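Local coordinates for protein oxalate biosynthetic component 1 (Burkholderia thailandensis, PDB 5IKY) that is a bifunctional enzyme of quorum sensing-dependent oxalate production, a serine hydrolase with an unusual oxyanion hole and an additional lyase activity, at residues Gln131-Leu136 against Ala485-Gly490. Numbering follows the deposited sequence.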
ATOM      1  N   GLN A 131       4.859 -24.843  24.280  1.00 64.01           N
ATOM      2  CA  GLN A 131       6.103 -24.305  24.812  1.00 72.93           C
ATOM      3  C   GLN A 131       7.282 -24.656  23.912  1.00 78.02           C
ATOM      4  O   GLN A 131       8.220 -23.871  23.771  1.00 79.82           O
ATOM      5  CB  GLN A 131       6.338 -24.820  26.232  1.00 69.11           C
ATOM      6  CG  GLN A 131       5.228 -24.444  27.200  1.00 87.45           C
ATOM      7  CD  GLN A 131       5.432 -25.032  28.582  1.00115.65           C
ATOM      8  OE1 GLN A 131       6.554 -25.350  28.976  1.00123.02           O
ATOM      9  NE2 GLN A 131       4.342 -25.183  29.328  1.00118.48           N
ATOM     10  N   ILE A 132       7.222 -25.833  23.297  1.00 62.47           N
ATOM     11  CA  ILE A 132       8.233 -26.243  22.333  1.00 60.38           C
ATOM     12  C   ILE A 132       8.154 -25.370  21.086  1.00 64.49           C
ATOM     13  O   ILE A 132       9.155 -24.800  20.649  1.00 66.88           O
ATOM     14  CB  ILE A 132       8.071 -27.724  21.940  1.00 69.13           C
ATOM     15  CG1 ILE A 132       8.412 -28.627  23.127  1.00 58.46           C
ATOM     16  CG2 ILE A 132       8.949 -28.064  20.744  1.00 57.34           C
ATOM     17  CD1 ILE A 132       8.215 -30.100  22.846  1.00 65.63           C
ATOM     18  N   VAL A 133       6.954 -25.265  20.523  1.00 58.28           N
ATOM     19  CA  VAL A 133       6.723 -24.429  19.351  1.00 64.38           C
ATOM     20  C   VAL A 133       7.095 -22.976  19.631  1.00 63.69           C
ATOM     21  O   VAL A 133       7.722 -22.319  18.800  1.00 62.08           O
ATOM     22  CB  VAL A 133       5.252 -24.502  18.884  1.00 62.93           C
ATOM     23  CG1 VAL A 133       4.984 -23.478  17.791  1.00 52.43           C
ATOM     24  CG2 VAL A 133       4.918 -25.906  18.399  1.00 54.89           C
ATOM     25  N   LEU A 134       6.726 -22.483  20.809  1.00 69.48           N
ATOM     26  CA  LEU A 134       7.032 -21.104  21.176  1.00 59.05           C
ATOM     27  C   LEU A 134       8.527 -20.889  21.392  1.00 57.08           C
ATOM     28  O   LEU A 134       9.057 -19.832  21.055  1.00 61.95           O
ATOM     29  CB  LEU A 134       6.257 -20.693  22.429  1.00 50.66           C
ATOM     30  CG  LEU A 134       4.767 -20.404  22.224  1.00 67.07           C
ATOM     31  CD1 LEU A 134       4.134 -19.878  23.500  1.00 50.39           C
ATOM     32  CD2 LEU A 134       4.562 -19.425  21.078  1.00 56.50           C
ATOM     33  N   GLN A 135       9.207 -21.887  21.950  1.00 57.26           N
ATOM     34  CA  GLN A 135      10.645 -21.773  22.176  1.00 54.90           C
ATOM     35  C   GLN A 135      11.429 -21.777  20.870  1.00 62.08           C
ATOM     36  O   GLN A 135      12.322 -20.953  20.673  1.00 55.18           O
ATOM     37  CB  GLN A 135      11.153 -22.896  23.082  1.00 59.00           C
ATOM     38  CG  GLN A 135      11.325 -22.482  24.532  1.00 72.45           C
ATOM     39  CD  GLN A 135      12.418 -21.443  24.729  1.00 64.05           C
ATOM     40  OE1 GLN A 135      13.229 -21.195  23.837  1.00 81.21           O
ATOM     41  NE2 GLN A 135      12.443 -20.833  25.906  1.00 73.57           N
ATOM     42  N   LEU A 136      11.096 -22.706  19.980  1.00 52.12           N
ATOM     43  CA  LEU A 136      11.818 -22.819  18.720  1.00 61.11           C
ATOM     44  C   LEU A 136      11.560 -21.609  17.827  1.00 62.76           C
ATOM     45  O   LEU A 136      12.480 -21.103  17.184  1.00 58.47           O
ATOM     46  CB  LEU A 136      11.446 -24.115  17.994  1.00 53.21           C
ATOM     47  CG  LEU A 136      11.865 -25.406  18.706  1.00 63.85           C
ATOM     48  CD1 LEU A 136      11.743 -26.610  17.790  1.00 59.38           C
ATOM     49  CD2 LEU A 136      13.281 -25.292  19.244  1.00 54.70           C
ATOM     50  N   ALA A 485      -4.018 -21.845  13.496  1.00 67.68           N
ATOM     51  CA  ALA A 485      -4.651 -23.152  13.644  1.00 70.16           C
ATOM     52  C   ALA A 485      -3.851 -24.272  12.976  1.00 69.79           C
ATOM     53  O   ALA A 485      -3.981 -25.439  13.345  1.00 62.08           O
ATOM     54  CB  ALA A 485      -6.065 -23.109  13.086  1.00 58.41           C
ATOM     55  N   ARG A 486      -3.020 -23.914  12.001  1.00 63.29           N
ATOM     56  CA  ARG A 486      -2.213 -24.896  11.281  1.00 60.80           C
ATOM     57  C   ARG A 486      -1.088 -25.459  12.147  1.00 59.25           C
ATOM     58  O   ARG A 486      -0.513 -26.503  11.837  1.00 81.89           O
ATOM     59  CB  ARG A 486      -1.622 -24.274  10.016  1.00 56.78           C
ATOM     60  CG  ARG A 486      -2.653 -23.705   9.060  1.00 59.43           C
ATOM     61  CD  ARG A 486      -1.986 -22.843   8.002  1.00 80.26           C
ATOM     62  NE  ARG A 486      -1.222 -21.754   8.604  1.00 92.36           N
ATOM     63  CZ  ARG A 486      -0.533 -20.852   7.914  1.00 98.23           C
ATOM     64  NH1 ARG A 486      -0.507 -20.905   6.590  1.00107.85           N
ATOM     65  NH2 ARG A 486       0.132 -19.896   8.548  1.00101.48           N
ATOM     66  N   VAL A 487      -0.784 -24.760  13.233  1.00 65.98           N
ATOM     67  CA  VAL A 487       0.316 -25.133  14.111  1.00 69.23           C
ATOM     68  C   VAL A 487      -0.180 -25.949  15.302  1.00 70.75           C
ATOM     69  O   VAL A 487      -1.184 -25.596  15.922  1.00 78.95           O
ATOM     70  CB  VAL A 487       1.064 -23.876  14.614  1.00 70.27           C
ATOM     71  CG1 VAL A 487       2.078 -24.227  15.690  1.00 74.60           C
ATOM     72  CG2 VAL A 487       1.735 -23.165  13.450  1.00 81.17           C
ATOM     73  N   PRO A 488       0.515 -27.055  15.617  1.00 75.11           N
ATOM     74  CA  PRO A 488       0.186 -27.833  16.816  1.00 64.23           C
ATOM     75  C   PRO A 488       0.315 -26.979  18.071  1.00 76.38           C
ATOM     76  O   PRO A 488       1.397 -26.469  18.364  1.00 86.57           O
ATOM     77  CB  PRO A 488       1.220 -28.965  16.804  1.00 58.49           C
ATOM     78  CG  PRO A 488       2.316 -28.487  15.912  1.00 70.87           C
ATOM     79  CD  PRO A 488       1.656 -27.626  14.882  1.00 82.83           C
ATOM     80  N   GLY A 489      -0.787 -26.824  18.798  1.00 69.49           N
ATOM     81  CA  GLY A 489      -0.822 -25.941  19.947  1.00 69.86           C
ATOM     82  C   GLY A 489      -1.616 -24.687  19.636  1.00 63.04           C
ATOM     83  O   GLY A 489      -2.134 -24.027  20.536  1.00 70.71           O
ATOM     84  N   GLY A 490      -1.702 -24.358  18.350  1.00 59.04           N
ATOM     85  CA  GLY A 490      -2.513 -23.246  17.886  1.00 54.04           C
ATOM     86  C   GLY A 490      -1.865 -21.878  17.991  1.00 63.43           C
ATOM     87  O   GLY A 490      -2.438 -20.880  17.548  1.00 60.27           O
TER
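Val133, on helix 126-138, meets the turn at Val487 and Pro488 with both of its methyls, each taking a different partner. CG1 of Val133 touches CG1 of Val487 at 3.7 Å, methyl against methyl, the two side chains lying at a slant to each other. CG2 of Val133 rests on the backbone of the turn, 3.6 Å from the carbonyl O of Pro488, and lies 4.4 Å from CG of the same proline, a looser approach. In both valines the touching CG1 stands opposite the backbone N (chi1 172° in Val133, 171° in Val487), a rotation that carries the two methyls to one another.

The loop holds this shape through a type II beta turn from Val487 to Gly490, closed by a 2.8 Å hydrogen bond from Gly490 N to Val487 O. Gly489, the third residue of the turn, has a positive phi of 107°, the conformation for which that position is commonly glycine. Gly490 also makes a backbone hydrogen bond with Asp484, bridging the two ends of the loop between strands 481-483 and 491-493. Arg130, one helical turn before Leu134, gives its NE to Gly489 O and so adds a polar tie beside the valines. Leu149 packs on Val133, while Arg117 and Leu120 of helix 117-121 cover Pro488.

The contact thus joins a helix of the N-terminal domain to a loop that follows strand 471-474, the eighth strand of a TIM-barrel-like parallel sheet; the magnesium ligand Glu477 lies on the chain between that strand and the loop. Between the two segments, which bury 97 Å² in all, one valine packs by weak, non-directional dispersion on a methyl, a proline ring and a carbonyl oxygen, and the bond from Arg130 probably adds a directional tie beside it.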